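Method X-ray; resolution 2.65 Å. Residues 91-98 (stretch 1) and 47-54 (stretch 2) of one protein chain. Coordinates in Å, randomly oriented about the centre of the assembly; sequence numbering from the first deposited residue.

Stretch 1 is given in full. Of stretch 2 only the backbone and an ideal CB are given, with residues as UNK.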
ATOM      1  N   ALA A  91      -8.763   8.872  12.551  1.00 39.81           N
ATOM      2  CA  ALA A  91     -10.110   8.316  12.590  1.00 39.73           C
ATOM      3  C   ALA A  91     -11.015   9.275  13.351  1.00 40.90           C
ATOM      4  O   ALA A  91     -12.086   9.650  12.867  1.00 41.84           O
ATOM      5  CB  ALA A  91     -10.101   6.955  13.244  1.00 38.60           C
ATOM      6  N   VAL A  92     -10.574   9.673  14.542  1.00 42.37           N
ATOM      7  CA  VAL A  92     -11.330  10.602  15.380  1.00 44.03           C
ATOM      8  C   VAL A  92     -11.682  11.868  14.594  1.00 44.87           C
ATOM      9  O   VAL A  92     -12.849  12.245  14.501  1.00 45.01           O
ATOM     10  CB  VAL A  92     -10.531  10.994  16.648  1.00 45.10           C
ATOM     11  CG1 VAL A  92     -11.256  12.071  17.430  1.00 45.94           C
ATOM     12  CG2 VAL A  92     -10.269   9.770  17.518  1.00 45.23           C
ATOM     13  N   ALA A  93     -10.667  12.508  14.017  1.00 45.74           N
ATOM     14  CA  ALA A  93     -10.863  13.731  13.237  1.00 46.35           C
ATOM     15  C   ALA A  93     -11.837  13.507  12.078  1.00 46.23           C
ATOM     16  O   ALA A  93     -12.712  14.336  11.825  1.00 46.74           O
ATOM     17  CB  ALA A  93      -9.534  14.241  12.717  1.00 46.42           C
ATOM     18  N   SER A  94     -11.676  12.392  11.371  1.00 45.97           N
ATOM     19  CA  SER A  94     -12.547  12.072  10.248  1.00 45.95           C
ATOM     20  C   SER A  94     -13.997  12.047  10.715  1.00 46.50           C
ATOM     21  O   SER A  94     -14.894  12.514  10.007  1.00 46.53           O
ATOM     22  CB  SER A  94     -12.180  10.713   9.655  1.00 45.49           C
ATOM     23  OG  SER A  94     -10.838  10.694   9.199  1.00 47.32           O
ATOM     24  N   GLN A  95     -14.216  11.507  11.915  1.00 46.78           N
ATOM     25  CA  GLN A  95     -15.553  11.417  12.492  1.00 47.81           C
ATOM     26  C   GLN A  95     -16.141  12.809  12.788  1.00 49.06           C
ATOM     27  O   GLN A  95     -17.267  13.095  12.386  1.00 50.04           O
ATOM     28  CB  GLN A  95     -15.533  10.561  13.763  1.00 48.42           C
ATOM     29  CG  GLN A  95     -16.898  10.371  14.439  1.00 50.65           C
ATOM     30  CD  GLN A  95     -17.920   9.633  13.568  1.00 53.95           C
ATOM     31  OE1 GLN A  95     -17.572   9.106  12.511  1.00 58.73           O
ATOM     32  NE2 GLN A  95     -19.177   9.588  14.010  1.00 52.28           N
ATOM     33  N   LEU A  96     -15.393  13.672  13.479  1.00 49.42           N
ATOM     34  CA  LEU A  96     -15.901  15.022  13.786  1.00 50.77           C
ATOM     35  C   LEU A  96     -16.324  15.806  12.554  1.00 50.24           C
ATOM     36  O   LEU A  96     -17.192  16.664  12.654  1.00 52.26           O
ATOM     37  CB  LEU A  96     -14.903  15.879  14.585  1.00 51.85           C
ATOM     38  CG  LEU A  96     -14.538  15.519  16.027  1.00 54.43           C
ATOM     39  CD1 LEU A  96     -13.953  14.131  16.142  1.00 57.83           C
ATOM     40  CD2 LEU A  96     -13.562  16.546  16.572  1.00 57.22           C
ATOM     41  N   VAL A  97     -15.703  15.545  11.408  1.00 48.73           N
ATOM     42  CA  VAL A  97     -16.053  16.262  10.180  1.00 48.79           C
ATOM     43  C   VAL A  97     -16.977  15.441   9.287  1.00 47.78           C
ATOM     44  O   VAL A  97     -17.631  15.984   8.401  1.00 48.16           O
ATOM     45  CB  VAL A  97     -14.802  16.647   9.353  1.00 49.02           C
ATOM     46  CG1 VAL A  97     -13.881  17.548  10.174  1.00 49.97           C
ATOM     47  CG2 VAL A  97     -14.062  15.404   8.882  1.00 46.82           C
ATOM     48  N   GLY A  98     -17.017  14.130   9.507  1.00 46.24           N
ATOM     49  CA  GLY A  98     -17.864  13.254   8.713  1.00 45.31           C
ATOM     50  C   GLY A  98     -17.283  13.007   7.336  1.00 44.86           C
ATOM     51  O   GLY A  98     -18.009  12.956   6.343  1.00 43.97           O
ATOM     52  N   UNK A  47      -2.828  18.515  16.492  1.00 61.76           N
ATOM     53  CA  UNK A  47      -2.550  19.042  15.161  1.00 61.84           C
ATOM     54  C   UNK A  47      -3.485  18.421  14.128  1.00 60.29           C
ATOM     55  O   UNK A  47      -3.973  19.114  13.233  1.00 60.68           O
ATOM     56  CB  UNK A  47      -1.091  18.785  14.778  1.00 61.84           C
ATOM     57  N   UNK A  48      -3.724  17.115  14.252  1.00 58.16           N
ATOM     58  CA  UNK A  48      -4.599  16.409  13.322  1.00 56.39           C
ATOM     59  C   UNK A  48      -5.976  17.065  13.300  1.00 57.15           C
ATOM     60  O   UNK A  48      -6.540  17.311  12.231  1.00 56.31           O
ATOM     61  CB  UNK A  48      -4.715  14.932  13.703  1.00 56.39           C
ATOM     62  N   UNK A  49      -6.515  17.343  14.482  1.00 58.47           N
ATOM     63  CA  UNK A  49      -7.825  17.979  14.580  1.00 59.67           C
ATOM     64  C   UNK A  49      -7.810  19.399  14.004  1.00 60.84           C
ATOM     65  O   UNK A  49      -8.706  19.769  13.252  1.00 61.07           O
ATOM     66  CB  UNK A  49      -8.283  18.011  16.039  1.00 59.67           C
ATOM     67  N   UNK A  50      -6.786  20.180  14.325  1.00 61.95           N
ATOM     68  CA  UNK A  50      -6.696  21.543  13.811  1.00 63.29           C
ATOM     69  C   UNK A  50      -6.789  21.587  12.290  1.00 61.58           C
ATOM     70  O   UNK A  50      -7.574  22.340  11.727  1.00 62.10           O
ATOM     71  CB  UNK A  50      -5.388  22.192  14.269  1.00 63.29           C
ATOM     72  N   UNK A  51      -5.968  20.779  11.632  1.00 60.13           N
ATOM     73  CA  UNK A  51      -5.947  20.732  10.179  1.00 59.68           C
ATOM     74  C   UNK A  51      -7.254  20.218   9.581  1.00 59.30           C
ATOM     75  O   UNK A  51      -7.768  20.792   8.620  1.00 59.37           O
ATOM     76  CB  UNK A  51      -4.787  19.852   9.710  1.00 59.68           C
ATOM     77  N   UNK A  52      -7.791  19.141  10.146  1.00 59.00           N
ATOM     78  CA  UNK A  52      -9.036  18.572   9.646  1.00 58.66           C
ATOM     79  C   UNK A  52     -10.224  19.509   9.888  1.00 59.97           C
ATOM     80  O   UNK A  52     -11.163  19.523   9.100  1.00 59.76           O
ATOM     81  CB  UNK A  52      -9.294  17.216  10.307  1.00 58.66           C
ATOM     82  N   UNK A  53     -10.188  20.282  10.973  1.00 61.76           N
ATOM     83  CA  UNK A  53     -11.278  21.222  11.276  1.00 63.15           C
ATOM     84  C   UNK A  53     -11.286  22.375  10.288  1.00 63.64           C
ATOM     85  O   UNK A  53     -12.312  22.694   9.699  1.00 63.52           O
ATOM     86  CB  UNK A  53     -11.149  21.759  12.703  1.00 63.15           C
ATOM     87  N   UNK A  54     -10.124  22.997  10.123  1.00 64.61           N
ATOM     88  CA  UNK A  54      -9.960  24.130   9.219  1.00 66.19           C
ATOM     89  C   UNK A  54     -10.364  23.811   7.782  1.00 64.91           C
ATOM     90  O   UNK A  54     -11.232  24.471   7.219  1.00 65.70           O
ATOM     91  CB  UNK A  54      -8.506  24.604   9.247  1.00 66.19           C
TER

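Stretch 2 is helical throughout, and stretch 1 is helical from Ala91 to Val97. The two helix axes run at 29° to each other with a closest approach of 9.2 Å. Stretch 1 offers a mostly apolar side made of Val92, Ala93, Leu96 and Val97. No hydrogen bond crosses between the two helices, so the contact rests on packing.

Position 47 has helical backbone angles. Its CB has nothing of stretch 1 within 5.5 Å. Almost any helix-compatible side chain would suit it. The deposited residue is Gln47, extended, with OE1 hydrogen-bonded elsewhere in the structure.

Position 48 points its CB toward stretch 1. The ideal CB lies 5.0 Å from Ala93 CB, and the methyl of Ala93 offers neither donor nor acceptor. A small or medium apolar side chain would fit, such as alanine, valine, isoleucine or leucine. The residue is Val48, chi1 t. Val48 CG1 comes to 3.9 Å from Ala93 CB.

Position 49 has the CA nearest to that of Ala93, with the two CA atoms 5.4 Å apart. The small alanine side chain accompanies this close backbone approach. The CB points sideways, 5.2 Å from Ala93 CB, so a short side chain would reach little. A longer one could turn along stretch 1 toward Val92 and Leu96; leucine, methionine, glutamine or lysine are all plausible. The residue is Gln49, with chi1 m and chi2 t. Its end comes nearer than its CB direction suggests. Gln49 NE2 lies 3.6 Å from Val92 CG1 and 4.2 Å from Leu96 CD2. These are contacts of an amide with methyl groups, and the aliphatic part of the side chain passes near Ala93.

Positions 50 and 51 find nothing of stretch 1 within 5.5 Å of their ideal CB atoms. Stretch 1 sets no preference at either. They are Gln50, extended, and Val51, and neither touches stretch 1.

Position 52 is the most constrained by what is visible. Its CB points toward stretch 1. The ideal CB is 3.8 Å from Ala93 CB and 4.6 Å from Val97 CG1. A compact apolar side chain suits this site, with valine, isoleucine or alanine the natural candidates. The residue is Val52, chi1 t. Val52 CG2 lies 3.7 Å from Ala93 CB and Val52 CG1 lies 4.0 Å from it; Val52 CG1 also lies 3.4 Å from Val97 CG1. The branched side chain thus meets residues one helical turn apart.

Position 53 points sideways, and its CB has no neighbour in stretch 1 within 5.5 Å. A medium side chain could approach Val97, and a longer one is better placed to reach Leu96. Leucine, glutamine, glutamate, methionine, lysine or arginine could serve. The residue is Gln53, with chi1 and chi2 both m. This bend brings Gln53 NE2 to 3.4 Å from Leu96 CD2 and Gln53 OE1 to 4.2 Å from Val97 CG1. The amide gains no polar partner in stretch 1.

Position 54 faces open space relative to stretch 1. Polar or charged side chains would suit it, among others. The residue is Glu54, extended and without contact to stretch 1.

Stretch 2 47-54: QVQQVVQE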
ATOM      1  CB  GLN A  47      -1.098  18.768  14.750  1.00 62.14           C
ATOM      2  CG  GLN A  47      -0.729  19.351  13.379  1.00 63.25           C
ATOM      3  CD  GLN A  47       0.709  19.055  12.958  1.00 65.17           C
ATOM      4  OE1 GLN A  47       1.402  18.245  13.577  1.00 65.31           O
ATOM      5  NE2 GLN A  47       1.150  19.693  11.879  1.00 64.82           N
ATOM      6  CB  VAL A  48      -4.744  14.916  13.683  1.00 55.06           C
ATOM      7  CG1 VAL A  48      -5.675  14.223  12.702  1.00 51.82           C
ATOM      8  CG2 VAL A  48      -3.393  14.236  13.678  1.00 54.42           C
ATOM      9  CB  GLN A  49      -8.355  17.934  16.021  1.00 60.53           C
ATOM     10  CG  GLN A  49      -8.674  16.505  16.497  1.00 60.49           C
ATOM     11  CD  GLN A  49      -9.176  16.430  17.937  1.00 62.73           C
ATOM     12  OE1 GLN A  49      -8.894  17.303  18.760  1.00 65.67           O
ATOM     13  NE2 GLN A  49      -9.882  15.346  18.256  1.00 61.57           N
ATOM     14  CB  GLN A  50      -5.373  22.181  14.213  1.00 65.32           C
ATOM     15  CG  GLN A  50      -5.205  23.601  13.689  1.00 69.18           C
ATOM     16  CD  GLN A  50      -3.862  24.204  14.042  1.00 74.97           C
ATOM     17  OE1 GLN A  50      -3.604  25.376  13.760  1.00 79.59           O
ATOM     18  NE2 GLN A  50      -2.994  23.406  14.662  1.00 76.43           N
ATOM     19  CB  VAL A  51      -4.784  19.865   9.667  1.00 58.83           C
ATOM     20  CG1 VAL A  51      -4.811  19.786   8.149  1.00 58.13           C
ATOM     21  CG2 VAL A  51      -3.453  20.426  10.146  1.00 59.13           C
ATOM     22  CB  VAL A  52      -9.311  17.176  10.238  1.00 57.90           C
ATOM     23  CG1 VAL A  52     -10.640  16.639   9.739  1.00 57.34           C
ATOM     24  CG2 VAL A  52      -8.189  16.217   9.868  1.00 56.52           C
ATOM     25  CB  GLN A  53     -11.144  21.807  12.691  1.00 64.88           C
ATOM     26  CG  GLN A  53     -11.322  20.843  13.863  1.00 66.31           C
ATOM     27  CD  GLN A  53     -12.723  20.269  13.962  1.00 67.94           C
ATOM     28  OE1 GLN A  53     -13.573  20.512  13.105  1.00 68.83           O
ATOM     29  NE2 GLN A  53     -12.972  19.507  15.022  1.00 69.25           N
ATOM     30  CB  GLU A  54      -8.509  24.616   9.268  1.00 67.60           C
ATOM     31  CG  GLU A  54      -8.205  25.797   8.362  1.00 71.64           C
ATOM     32  CD  GLU A  54      -6.761  26.260   8.468  1.00 76.57           C
ATOM     33  OE1 GLU A  54      -6.013  25.712   9.307  1.00 78.50           O
ATOM     34  OE2 GLU A  54      -6.377  27.184   7.720  1.00 81.39           O
TER
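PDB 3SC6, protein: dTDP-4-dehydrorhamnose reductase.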